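Side-chain contacts in Pcza361.24 (PDB 3G2M), which probably transfers a methyl group from S-adenosyl-L-methionine to a nitrogen of glycopeptide antibiotics during their biosynthesis: residues T69-E74 with M93-F98; A76-P81 with M284-A289; G171-V176 with V258-R263; G184-S189 with S264-I269. One frame throughout, in Å; residues are numbered along the deposited sequence.

Overall arrangement
All four contacts are buried in one Rossmann-like methyltransferase domain. Helix 69-79 of contacts 1 and 2 lies on one face of its central sheet, the helices of contact 3 and the phenylalanines of contact 4 on the other. The earlier turns of helix 69-79 meet the cofactor-binding loop in contact 1 through a salt bridge; its last turn lies on strand 284-290 in contact 2 mainly by an arginine's aliphatic shaft, which passes a glutamate oxygen without bridging to it. In contact 3 a tyrosine-glutamate hydrogen bond and a leucine join two helices. Contact 4, its centre about 8 Å from contact 3's, is aromatic and packs between those helices and the sheet. Polar bonds hold contacts 1 and 3, packing contacts 2 and 4.

Contact 1: T69-E74 with M93-F98; sequences TSEARE and MGRLTF
E71 of helix 69-79 and R95 form a salt bridge at the cofactor site of a Rossmann-like, class I methyltransferase. R95, which binds S-adenosyl-L-methionine, belongs to the glycine-rich loop that follows strand 86-89, where G94 adopts a positive phi. The two long side chains cross at about a right angle, and one carboxylate oxygen takes the whole grip: OE1 of E71 receives NH1 of R95 at 3.1 Å and NH2 of R95 at 3.3 Å. OE1 lies in the plane of the guanidinium, at its end. The carboxylate is turned 46° against the guanidinium, and both nitrogens come to OE1 from the same face, out of the carboxylate plane, NH1 33° out of it on the syn side. A chain fully extended from chi1 -173° carries the glutamate head this far from its helix. The other oxygen, OE2, is taken by the hydroxyls of S157 and S189, so the buried carboxylate is bound at both ends; S157 is itself a cofactor-binding residue, and E71 appears to act in the second shell behind it and R95.

Leucine suits the neighbouring position because its two branches serve different surfaces. CD1 of L96 lies 3.7 Å from OE2 of E71, while CD2 extends over the rim of one face of the R95 guanidinium. A72, with its small side chain, lets loop and helix approach to 5.7 Å between its CA and that of L96. There CB of A72 meets CD2 of L96 at 4.0 Å.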
loop_
_atom_site.group_PDB
_atom_site.type_symbol
_atom_site.label_atom_id
_atom_site.label_comp_id
_atom_site.label_asym_id
_atom_site.label_seq_id
_atom_site.Cartn_x
_atom_site.Cartn_y
_atom_site.Cartn_z
ATOM N N THR A 69 -11.533 -8.127 23.447
ATOM C CA THR A 69 -12.750 -8.822 23.867
ATOM C C THR A 69 -13.925 -8.516 22.946
ATOM O O THR A 69 -14.682 -9.415 22.591
ATOM C CB THR A 69 -13.143 -8.486 25.331
ATOM O OG1 THR A 69 -12.867 -7.105 25.600
ATOM C CG2 THR A 69 -12.365 -9.361 26.313
ATOM N N SER A 70 -14.064 -7.248 22.561
ATOM C CA SER A 70 -15.116 -6.822 21.641
ATOM C C SER A 70 -14.906 -7.402 20.246
ATOM O O SER A 70 -15.867 -7.737 19.549
ATOM C CB SER A 70 -15.172 -5.297 21.558
ATOM O OG SER A 70 -15.550 -4.738 22.801
ATOM N N GLU A 71 -13.643 -7.505 19.842
ATOM C CA GLU A 71 -13.294 -8.051 18.535
ATOM C C GLU A 71 -13.624 -9.539 18.468
ATOM O O GLU A 71 -14.283 -9.987 17.529
ATOM C CB GLU A 71 -11.816 -7.799 18.216
ATOM C CG GLU A 71 -11.431 -8.193 16.805
ATOM C CD GLU A 71 -9.952 -8.028 16.510
ATOM O OE1 GLU A 71 -9.237 -7.360 17.287
ATOM O OE2 GLU A 71 -9.503 -8.574 15.479
ATOM N N ALA A 72 -13.182 -10.295 19.472
ATOM C CA ALA A 72 -13.456 -11.732 19.533
ATOM C C ALA A 72 -14.955 -12.014 19.543
ATOM O O ALA A 72 -15.420 -12.957 18.896
ATOM C CB ALA A 72 -12.776 -12.364 20.744
ATOM N N ARG A 73 -15.693 -11.174 20.268
ATOM C CA ARG A 73 -17.150 -11.208 20.317
ATOM C C ARG A 73 -17.768 -11.047 18.925
ATOM O O ARG A 73 -18.710 -11.766 18.576
ATOM C CB ARG A 73 -17.650 -10.098 21.243
ATOM C CG ARG A 73 -19.064 -10.267 21.788
ATOM C CD ARG A 73 -19.364 -9.163 22.797
ATOM N NE ARG A 73 -19.343 -7.840 22.170
ATOM C CZ ARG A 73 -18.948 -6.716 22.769
ATOM N NH1 ARG A 73 -18.515 -6.733 24.028
ATOM N NH2 ARG A 73 -18.970 -5.571 22.098
ATOM N N GLU A 74 -17.241 -10.111 18.132
ATOM C CA GLU A 74 -17.758 -9.898 16.778
ATOM C C GLU A 74 -17.508 -11.099 15.883
ATOM O O GLU A 74 -18.374 -11.470 15.087
ATOM C CB GLU A 74 -17.206 -8.622 16.138
ATOM C CG GLU A 74 -17.962 -7.357 16.527
ATOM C CD GLU A 74 -19.422 -7.328 16.071
ATOM O OE1 GLU A 74 -19.760 -7.853 14.985
ATOM O OE2 GLU A 74 -20.240 -6.749 16.808
HETATM N N MSE A 93 0.052 -14.281 20.759
HETATM C CA MSE A 93 0.052 -14.888 22.087
HETATM C C MSE A 93 -1.326 -15.289 22.602
HETATM O O MSE A 93 -1.466 -15.698 23.763
HETATM C CB MSE A 93 0.664 -13.921 23.079
HETATM C CG MSE A 93 2.144 -13.990 23.152
HETATM SE SE MSE A 93 2.543 -12.871 24.636
HETATM C CE MSE A 93 2.278 -14.144 26.088
ATOM N N GLY A 94 -2.335 -15.157 21.753
ATOM C CA GLY A 94 -3.689 -15.541 22.115
ATOM C C GLY A 94 -4.570 -14.409 22.606
ATOM O O GLY A 94 -5.499 -14.640 23.375
ATOM N N ARG A 95 -4.281 -13.187 22.165
ATOM C CA ARG A 95 -5.137 -12.033 22.459
ATOM C C ARG A 95 -6.600 -12.328 22.097
ATOM O O ARG A 95 -7.521 -11.927 22.816
ATOM C CB ARG A 95 -4.629 -10.793 21.716
ATOM C CG ARG A 95 -5.337 -9.485 22.084
ATOM C CD ARG A 95 -4.920 -8.357 21.147
ATOM N NE ARG A 95 -5.150 -8.701 19.747
ATOM C CZ ARG A 95 -6.170 -8.265 19.010
ATOM N NH1 ARG A 95 -7.075 -7.439 19.519
ATOM N NH2 ARG A 95 -6.278 -8.652 17.747
ATOM N N LEU A 96 -6.808 -13.038 20.988
ATOM C CA LEU A 96 -8.145 -13.507 20.616
ATOM C C LEU A 96 -8.350 -14.995 20.899
ATOM O O LEU A 96 -9.482 -15.435 21.110
ATOM C CB LEU A 96 -8.450 -13.221 19.138
ATOM C CG LEU A 96 -8.431 -11.784 18.612
ATOM C CD1 LEU A 96 -8.828 -11.784 17.134
ATOM C CD2 LEU A 96 -9.338 -10.860 19.408
ATOM N N THR A 97 -7.262 -15.765 20.901
ATOM C CA THR A 97 -7.358 -17.217 21.048
ATOM C C THR A 97 -7.998 -17.639 22.370
ATOM O O THR A 97 -8.829 -18.542 22.392
ATOM C CB THR A 97 -5.991 -17.919 20.935
ATOM O OG1 THR A 97 -5.213 -17.314 19.894
ATOM C CG2 THR A 97 -6.176 -19.406 20.636
ATOM N N PHE A 98 -7.600 -16.996 23.463
ATOM C CA PHE A 98 -8.133 -17.341 24.781
ATOM C C PHE A 98 -9.624 -16.988 24.912
ATOM O O PHE A 98 -10.404 -17.816 25.388
ATOM C CB PHE A 98 -7.268 -16.754 25.905
ATOM C CG PHE A 98 -5.938 -17.447 26.059
ATOM C CD1 PHE A 98 -5.826 -18.606 26.821
ATOM C CD2 PHE A 98 -4.802 -16.955 25.419
ATOM C CE1 PHE A 98 -4.599 -19.261 26.957
ATOM C CE2 PHE A 98 -3.572 -17.604 25.543
ATOM C CZ PHE A 98 -3.473 -18.759 26.317
#

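Contact 2: A76-P81 with M284-A289; sequences ATRTGP and MVLVEA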
loop_
_atom_site.group_PDB
_atom_site.type_symbol
_atom_site.label_atom_id
_atom_site.label_comp_id
_atom_site.label_asym_id
_atom_site.label_seq_id
_atom_site.Cartn_x
_atom_site.Cartn_y
_atom_site.Cartn_z
ATOM N N ALA A 76 -17.259 -14.219 16.943
ATOM C CA ALA A 76 -18.237 -15.206 17.419
ATOM C C ALA A 76 -19.649 -14.933 16.894
ATOM O O ALA A 76 -20.333 -15.854 16.442
ATOM C CB ALA A 76 -18.234 -15.268 18.935
ATOM N N THR A 77 -20.068 -13.668 16.947
ATOM C CA THR A 77 -21.387 -13.244 16.472
ATOM C C THR A 77 -21.596 -13.553 14.987
ATOM O O THR A 77 -22.658 -14.041 14.590
ATOM C CB THR A 77 -21.608 -11.729 16.729
ATOM O OG1 THR A 77 -21.567 -11.473 18.139
ATOM C CG2 THR A 77 -22.948 -11.256 16.174
ATOM N N ARG A 78 -20.575 -13.275 14.180
ATOM C CA ARG A 78 -20.669 -13.403 12.725
ATOM C C ARG A 78 -20.489 -14.834 12.220
ATOM O O ARG A 78 -20.941 -15.163 11.121
ATOM C CB ARG A 78 -19.680 -12.455 12.031
ATOM C CG ARG A 78 -19.954 -10.970 12.283
ATOM C CD ARG A 78 -21.280 -10.532 11.693
ATOM N NE ARG A 78 -21.948 -9.549 12.538
ATOM C CZ ARG A 78 -23.232 -9.206 12.430
ATOM N NH1 ARG A 78 -24.005 -9.757 11.499
ATOM N NH2 ARG A 78 -23.746 -8.307 13.257
ATOM N N THR A 79 -19.838 -15.679 13.020
ATOM C CA THR A 79 -19.623 -17.082 12.653
ATOM C C THR A 79 -20.925 -17.871 12.679
ATOM O O THR A 79 -21.232 -18.599 11.731
ATOM C CB THR A 79 -18.616 -17.783 13.588
ATOM O OG1 THR A 79 -18.932 -17.467 14.952
ATOM C CG2 THR A 79 -17.185 -17.354 13.271
ATOM N N GLY A 80 -21.684 -17.717 13.763
ATOM C CA GLY A 80 -22.933 -18.449 13.958
ATOM C C GLY A 80 -22.696 -19.712 14.768
ATOM O O GLY A 80 -22.539 -19.629 15.988
ATOM N N PRO A 81 -22.647 -20.883 14.086
ATOM C CA PRO A 81 -22.455 -22.244 14.601
ATOM C C PRO A 81 -21.971 -22.365 16.074
ATOM O O PRO A 81 -22.802 -22.156 16.965
ATOM C CB PRO A 81 -21.515 -22.858 13.555
ATOM C CG PRO A 81 -21.806 -22.068 12.260
ATOM C CD PRO A 81 -22.758 -20.937 12.618
HETATM N N MSE A 284 -13.859 -0.446 12.804
HETATM C CA MSE A 284 -13.457 -1.750 12.322
HETATM C C MSE A 284 -14.595 -2.386 11.546
HETATM O O MSE A 284 -15.761 -2.089 11.798
HETATM C CB MSE A 284 -13.080 -2.633 13.509
HETATM C CG MSE A 284 -12.200 -3.799 13.176
HETATM SE SE MSE A 284 -11.326 -4.369 14.817
HETATM C CE MSE A 284 -9.840 -3.097 14.805
ATOM N N VAL A 285 -14.245 -3.269 10.614
ATOM C CA VAL A 285 -15.212 -3.981 9.783
ATOM C C VAL A 285 -14.980 -5.498 9.908
ATOM O O VAL A 285 -13.839 -5.969 9.800
ATOM C CB VAL A 285 -15.117 -3.531 8.286
ATOM C CG1 VAL A 285 -16.096 -4.299 7.411
ATOM C CG2 VAL A 285 -15.382 -2.042 8.155
ATOM N N LEU A 286 -16.055 -6.241 10.174
ATOM C CA LEU A 286 -16.009 -7.698 10.143
ATOM C C LEU A 286 -16.485 -8.187 8.782
ATOM O O LEU A 286 -17.658 -8.035 8.430
ATOM C CB LEU A 286 -16.852 -8.320 11.271
ATOM C CG LEU A 286 -16.421 -9.666 11.886
ATOM C CD1 LEU A 286 -16.446 -10.814 10.872
ATOM C CD2 LEU A 286 -15.056 -9.599 12.591
ATOM N N VAL A 287 -15.559 -8.782 8.035
ATOM C CA VAL A 287 -15.801 -9.235 6.663
ATOM C C VAL A 287 -15.979 -10.752 6.655
ATOM O O VAL A 287 -15.188 -11.474 7.260
ATOM C CB VAL A 287 -14.627 -8.816 5.724
ATOM C CG1 VAL A 287 -14.744 -9.456 4.336
ATOM C CG2 VAL A 287 -14.541 -7.292 5.604
ATOM N N GLU A 288 -17.034 -11.228 5.993
ATOM C CA GLU A 288 -17.260 -12.669 5.819
ATOM C C GLU A 288 -17.085 -13.037 4.356
ATOM O O GLU A 288 -17.704 -12.425 3.476
ATOM C CB GLU A 288 -18.670 -13.063 6.253
ATOM C CG GLU A 288 -18.965 -12.874 7.727
ATOM C CD GLU A 288 -20.443 -12.892 8.011
ATOM O OE1 GLU A 288 -21.079 -13.935 7.724
ATOM O OE2 GLU A 288 -20.964 -11.864 8.503
ATOM N N ALA A 289 -16.259 -14.047 4.096
ATOM C CA ALA A 289 -16.006 -14.476 2.723
ATOM C C ALA A 289 -16.086 -15.986 2.585
ATOM O O ALA A 289 -15.681 -16.730 3.485
ATOM C CB ALA A 289 -14.653 -13.965 2.232
#
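The final turn of helix 69-79 passes over strand 284-290, with the CA atoms of R78 and E288 7.7 Å apart at the nearest approach. L286 and E288, two residues apart in an extended chain, project from the same face of the strand toward the helix, and R78 comes down on both. It is the aliphatic part of the arginine that does the touching. CG of R78 rests 3.8 Å from CD1 of L286, the two side chains crossing obliquely, and CD of R78 lies 3.5 Å from OE2 of E288. Bends at chi2 (-65°) and chi3 lead the guanidinium away from the glutamate, leaving NE of R78 4.8 Å from OE2 of E288, too far for a salt bridge, although the opposite charges would probably still attract; NE has a long, weak ion pair with E74, one turn back in the helix. The carboxylate finds its strong partner in K185, whose NZ bridges to OE1. Arginine suits this partly exposed position: its methylenes lie on L286 while its charged end is carried away from the glutamate, and E288 supplies the counter-charge for the lysine.

Strand 284-290 runs antiparallel to both its neighbours, 184-191 and 267-274. L187 of the former packs on L286 and E288, and T272 of the latter touches R78. Helix 69-79 thus lies on this face of the sheet, whereas V287, on the reverse face, meets L261 of helix 254-263.

Contact 3: G171-V176 with V258-R263; sequences GLYASV and VRELVR
Y173 reaches from helix 166-179 to E260 and L261 of helix 254-263, and these three buried residues make up the tight part of a helix-to-helix contact in the methyltransferase domain. The phenol OH of Y173 donates to OE1 of E260 over a short 2.7 Å. It meets that oxygen on the anti side, 29° out of the carboxylate plane, while OE1 in turn lies at the edge of the ring, near its plane. With chi1 at -54°, the ring is directed at helix 254-263, and tyrosine is long enough to put its hydroxyl beside that second helix. Nearer its backbone the glutamate also packs, CB of E260 standing 3.6 Å from CE2 of Y173. By the CD1-CE1 edge of the ring, CD2 of L261 comes obliquely to within 3.6 Å of CD1 of Y173, the two side chains crossing at about a right angle. The second oxygen of E260, OE2, is held by a salt bridge to R169 and by the amide nitrogen of Q256, which would probably favour the charged form of this buried acid.

The outward turns are looser. V262 and R263 are exposed and stand well clear of the tyrosine helix. R259 packs on R248 of the second subunit.

Both helices lie against the same face of the central sheet: V176 touches F186 of strand 184-191, and L261 rests on F186 and L188 of that strand and on V268 of strand 267-274.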
loop_
_atom_site.group_PDB
_atom_site.type_symbol
_atom_site.label_atom_id
_atom_site.label_comp_id
_atom_site.label_asym_id
_atom_site.label_seq_id
_atom_site.Cartn_x
_atom_site.Cartn_y
_atom_site.Cartn_z
ATOM N N GLY A 171 -0.848 -14.598 -1.319
ATOM C CA GLY A 171 -0.486 -15.901 -0.746
ATOM C C GLY A 171 -1.399 -16.301 0.397
ATOM O O GLY A 171 -1.760 -17.473 0.524
ATOM N N LEU A 172 -1.767 -15.332 1.237
ATOM C CA LEU A 172 -2.759 -15.545 2.294
ATOM C C LEU A 172 -4.095 -16.033 1.731
ATOM O O LEU A 172 -4.629 -17.049 2.189
ATOM C CB LEU A 172 -2.978 -14.249 3.105
ATOM C CG LEU A 172 -4.214 -14.133 4.017
ATOM C CD1 LEU A 172 -4.128 -15.100 5.202
ATOM C CD2 LEU A 172 -4.366 -12.694 4.513
ATOM N N TYR A 173 -4.629 -15.310 0.742
ATOM C CA TYR A 173 -5.949 -15.629 0.192
ATOM C C TYR A 173 -5.986 -17.043 -0.412
ATOM O O TYR A 173 -6.927 -17.804 -0.187
ATOM C CB TYR A 173 -6.393 -14.584 -0.843
ATOM C CG TYR A 173 -6.366 -13.134 -0.379
ATOM C CD1 TYR A 173 -6.742 -12.775 0.919
ATOM C CD2 TYR A 173 -5.985 -12.116 -1.258
ATOM C CE1 TYR A 173 -6.719 -11.436 1.328
ATOM C CE2 TYR A 173 -5.958 -10.785 -0.853
ATOM C CZ TYR A 173 -6.320 -10.456 0.439
ATOM O OH TYR A 173 -6.284 -9.133 0.838
ATOM N N ALA A 174 -4.948 -17.393 -1.159
ATOM C CA ALA A 174 -4.848 -18.733 -1.760
ATOM C C ALA A 174 -4.681 -19.828 -0.711
ATOM O O ALA A 174 -5.339 -20.867 -0.789
ATOM C CB ALA A 174 -3.712 -18.781 -2.779
ATOM N N SER A 175 -3.819 -19.587 0.274
ATOM C CA SER A 175 -3.619 -20.528 1.377
ATOM C C SER A 175 -4.931 -20.808 2.113
ATOM O O SER A 175 -5.285 -21.964 2.341
ATOM C CB SER A 175 -2.552 -20.020 2.350
ATOM O OG SER A 175 -1.261 -19.979 1.745
ATOM N N VAL A 176 -5.655 -19.747 2.467
ATOM C CA VAL A 176 -6.953 -19.887 3.138
ATOM C C VAL A 176 -7.935 -20.746 2.325
ATOM O O VAL A 176 -8.534 -21.678 2.878
ATOM C CB VAL A 176 -7.577 -18.517 3.514
ATOM C CG1 VAL A 176 -8.986 -18.705 4.090
ATOM C CG2 VAL A 176 -6.699 -17.790 4.524
ATOM N N VAL A 258 -11.585 -6.152 0.537
ATOM C CA VAL A 258 -12.743 -6.766 -0.131
ATOM C C VAL A 258 -12.492 -6.956 -1.643
ATOM O O VAL A 258 -12.700 -8.055 -2.164
ATOM C CB VAL A 258 -14.065 -5.991 0.132
ATOM C CG1 VAL A 258 -15.165 -6.451 -0.816
ATOM C CG2 VAL A 258 -14.512 -6.177 1.583
ATOM N N ARG A 259 -12.032 -5.904 -2.328
ATOM C CA ARG A 259 -11.716 -5.993 -3.774
ATOM C C ARG A 259 -10.684 -7.091 -4.063
ATOM O O ARG A 259 -10.801 -7.832 -5.048
ATOM C CB ARG A 259 -11.234 -4.644 -4.333
ATOM C CG ARG A 259 -12.310 -3.548 -4.356
ATOM C CD ARG A 259 -11.847 -2.279 -5.080
ATOM N NE ARG A 259 -10.849 -1.500 -4.339
ATOM C CZ ARG A 259 -11.133 -0.519 -3.480
ATOM N NH1 ARG A 259 -12.392 -0.176 -3.225
ATOM N NH2 ARG A 259 -10.144 0.131 -2.875
ATOM N N GLU A 260 -9.679 -7.193 -3.193
ATOM C CA GLU A 260 -8.640 -8.210 -3.328
ATOM C C GLU A 260 -9.177 -9.625 -3.102
ATOM O O GLU A 260 -8.810 -10.558 -3.826
ATOM C CB GLU A 260 -7.482 -7.924 -2.360
ATOM C CG GLU A 260 -6.672 -6.676 -2.696
ATOM C CD GLU A 260 -5.561 -6.406 -1.693
ATOM O OE1 GLU A 260 -5.217 -7.326 -0.918
ATOM O OE2 GLU A 260 -5.030 -5.274 -1.687
ATOM N N LEU A 261 -10.029 -9.782 -2.089
ATOM C CA LEU A 261 -10.673 -11.066 -1.822
ATOM C C LEU A 261 -11.467 -11.554 -3.038
ATOM O O LEU A 261 -11.339 -12.711 -3.444
ATOM C CB LEU A 261 -11.569 -10.973 -0.587
ATOM C CG LEU A 261 -10.832 -10.938 0.754
ATOM C CD1 LEU A 261 -11.772 -10.443 1.849
ATOM C CD2 LEU A 261 -10.282 -12.323 1.086
ATOM N N VAL A 262 -12.272 -10.666 -3.616
ATOM C CA VAL A 262 -13.027 -10.982 -4.833
ATOM C C VAL A 262 -12.090 -11.382 -5.981
ATOM O O VAL A 262 -12.278 -12.431 -6.609
ATOM C CB VAL A 262 -13.975 -9.821 -5.248
ATOM C CG1 VAL A 262 -14.686 -10.131 -6.565
ATOM C CG2 VAL A 262 -15.006 -9.559 -4.152
ATOM N N ARG A 263 -11.071 -10.566 -6.230
ATOM C CA ARG A 263 -10.084 -10.877 -7.261
ATOM C C ARG A 263 -9.469 -12.273 -7.076
ATOM O O ARG A 263 -9.205 -12.965 -8.055
ATOM C CB ARG A 263 -8.996 -9.807 -7.290
ATOM C CG ARG A 263 -7.985 -9.944 -8.415
ATOM C CD ARG A 263 -7.142 -8.673 -8.558
ATOM N NE ARG A 263 -7.981 -7.472 -8.574
ATOM C CZ ARG A 263 -7.989 -6.537 -7.624
ATOM N NH1 ARG A 263 -7.180 -6.634 -6.574
ATOM N NH2 ARG A 263 -8.805 -5.492 -7.732
#

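Contact 4: G184-S189 with S264-I269; sequences GKFLLS and SGFDVI
In the core of the Rossmann-like fold, between the central sheet and the helices on one of its faces, F186 of strand 184-191 meets F266, which leads into the edge strand 267-274. F266 follows G265, the positive-phi residue of the Schellman motif that ends helix 254-263, a place where glycine tolerates backbone angles that a side chain would not. The two rings are neither stacked nor edge-to-face: their planes stand at 46° and their centroids 5.7 Å apart. CD2 of F186 sits over one face of the F266 ring, 4.0 Å from CZ of F266. CB of F186 adds a second touch, 4.1 Å from CE1 of F266, and the side chains cross at about a right angle. Putting CG opposite the backbone nitrogen, chi1 -177°, turns the F186 ring out from the strand, leaning to the L188 side, where CG of L188 lies 3.8 Å above one of its faces. At the edge of the F266 ring, in its plane, is OG of S264, which is hydrogen-bonded to O of L261. Large flat side chains suit the site because the backbones are 9.1 Å apart at the CA atoms of F186 and F266, a distance two aromatic groups can span.

That distance reflects the intervening strand 284-290, whose small A289 is bonded through its backbone to F186 and touches F266. On the helical side, V176 of helix 166-179 and L261 of helix 254-263 each pack against both phenylalanines, while I156 of strand 151-156 adjoins F186.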
loop_
_atom_site.group_PDB
_atom_site.type_symbol
_atom_site.label_atom_id
_atom_site.label_comp_id
_atom_site.label_asym_id
_atom_site.label_seq_id
_atom_site.Cartn_x
_atom_site.Cartn_y
_atom_site.Cartn_z
ATOM N N GLY A 184 -17.126 -23.679 4.179
ATOM C CA GLY A 184 -16.381 -23.019 5.249
ATOM C C GLY A 184 -16.282 -21.516 5.040
ATOM O O GLY A 184 -16.351 -21.032 3.907
ATOM N N LYS A 185 -16.127 -20.769 6.128
ATOM C CA LYS A 185 -16.007 -19.315 6.015
ATOM C C LYS A 185 -14.683 -18.715 6.502
ATOM O O LYS A 185 -14.058 -19.200 7.457
ATOM C CB LYS A 185 -17.223 -18.581 6.603
ATOM C CG LYS A 185 -17.574 -18.877 8.052
ATOM C CD LYS A 185 -19.048 -18.498 8.338
ATOM C CE LYS A 185 -19.400 -17.091 7.822
ATOM N NZ LYS A 185 -20.867 -16.802 7.909
ATOM N N PHE A 186 -14.268 -17.667 5.795
ATOM C CA PHE A 186 -13.079 -16.891 6.104
ATOM C C PHE A 186 -13.545 -15.572 6.703
ATOM O O PHE A 186 -14.232 -14.793 6.042
ATOM C CB PHE A 186 -12.273 -16.658 4.815
ATOM C CG PHE A 186 -10.973 -15.915 5.013
ATOM C CD1 PHE A 186 -10.316 -15.907 6.248
ATOM C CD2 PHE A 186 -10.377 -15.255 3.935
ATOM C CE1 PHE A 186 -9.113 -15.229 6.414
ATOM C CE2 PHE A 186 -9.161 -14.582 4.090
ATOM C CZ PHE A 186 -8.533 -14.563 5.323
ATOM N N LEU A 187 -13.196 -15.338 7.963
ATOM C CA LEU A 187 -13.603 -14.116 8.656
ATOM C C LEU A 187 -12.404 -13.230 8.895
ATOM O O LEU A 187 -11.366 -13.698 9.361
ATOM C CB LEU A 187 -14.268 -14.428 10.004
ATOM C CG LEU A 187 -15.619 -15.144 10.149
ATOM C CD1 LEU A 187 -16.759 -14.334 9.590
ATOM C CD2 LEU A 187 -15.629 -16.528 9.548
ATOM N N LEU A 188 -12.556 -11.948 8.582
ATOM C CA LEU A 188 -11.492 -10.975 8.796
ATOM C C LEU A 188 -12.021 -9.757 9.549
ATOM O O LEU A 188 -13.134 -9.306 9.298
ATOM C CB LEU A 188 -10.899 -10.507 7.456
ATOM C CG LEU A 188 -10.562 -11.472 6.316
ATOM C CD1 LEU A 188 -11.771 -11.717 5.421
ATOM C CD2 LEU A 188 -9.419 -10.880 5.477
ATOM N N SER A 189 -11.234 -9.243 10.486
ATOM C CA SER A 189 -11.471 -7.899 10.995
ATOM C C SER A 189 -10.496 -6.960 10.304
ATOM O O SER A 189 -9.369 -7.356 9.990
ATOM C CB SER A 189 -11.314 -7.829 12.509
ATOM O OG SER A 189 -9.968 -8.013 12.902
ATOM N N SER A 264 -9.267 -12.680 -5.821
ATOM C CA SER A 264 -8.648 -13.970 -5.505
ATOM C C SER A 264 -9.602 -15.159 -5.614
ATOM O O SER A 264 -9.169 -16.310 -5.490
ATOM C CB SER A 264 -8.019 -13.946 -4.108
ATOM O OG SER A 264 -9.011 -14.058 -3.098
ATOM N N GLY A 265 -10.890 -14.883 -5.828
ATOM C CA GLY A 265 -11.883 -15.935 -6.061
ATOM C C GLY A 265 -12.928 -16.121 -4.971
ATOM O O GLY A 265 -13.788 -16.985 -5.088
ATOM N N PHE A 266 -12.852 -15.323 -3.906
ATOM C CA PHE A 266 -13.847 -15.376 -2.833
ATOM C C PHE A 266 -15.082 -14.571 -3.212
ATOM O O PHE A 266 -15.001 -13.625 -3.994
ATOM C CB PHE A 266 -13.281 -14.805 -1.518
ATOM C CG PHE A 266 -12.353 -15.734 -0.785
ATOM C CD1 PHE A 266 -12.852 -16.670 0.118
ATOM C CD2 PHE A 266 -10.981 -15.673 -0.993
ATOM C CE1 PHE A 266 -11.987 -17.537 0.815
ATOM C CE2 PHE A 266 -10.106 -16.536 -0.306
ATOM C CZ PHE A 266 -10.614 -17.469 0.591
ATOM N N ASP A 267 -16.218 -14.960 -2.641
ATOM C CA ASP A 267 -17.410 -14.129 -2.587
ATOM C C ASP A 267 -17.468 -13.469 -1.222
ATOM O O ASP A 267 -17.533 -14.166 -0.216
ATOM C CB ASP A 267 -18.675 -14.981 -2.742
ATOM C CG ASP A 267 -18.926 -15.414 -4.166
ATOM O OD1 ASP A 267 -18.308 -14.850 -5.097
ATOM O OD2 ASP A 267 -19.765 -16.325 -4.345
ATOM N N VAL A 268 -17.446 -12.142 -1.183
ATOM C CA VAL A 268 -17.595 -11.416 0.081
ATOM C C VAL A 268 -19.091 -11.231 0.349
ATOM O O VAL A 268 -19.784 -10.509 -0.367
ATOM C CB VAL A 268 -16.791 -10.070 0.098
ATOM C CG1 VAL A 268 -17.133 -9.230 1.320
ATOM C CG2 VAL A 268 -15.272 -10.345 0.066
ATOM N N ILE A 269 -19.588 -11.922 1.368
ATOM C CA ILE A 269 -21.041 -12.037 1.576
ATOM C C ILE A 269 -21.610 -11.118 2.663
ATOM O O ILE A 269 -22.831 -10.987 2.794
ATOM C CB ILE A 269 -21.471 -13.513 1.829
ATOM C CG1 ILE A 269 -20.717 -14.107 3.023
ATOM C CG2 ILE A 269 -21.261 -14.348 0.560
ATOM C CD1 ILE A 269 -21.203 -15.491 3.459
#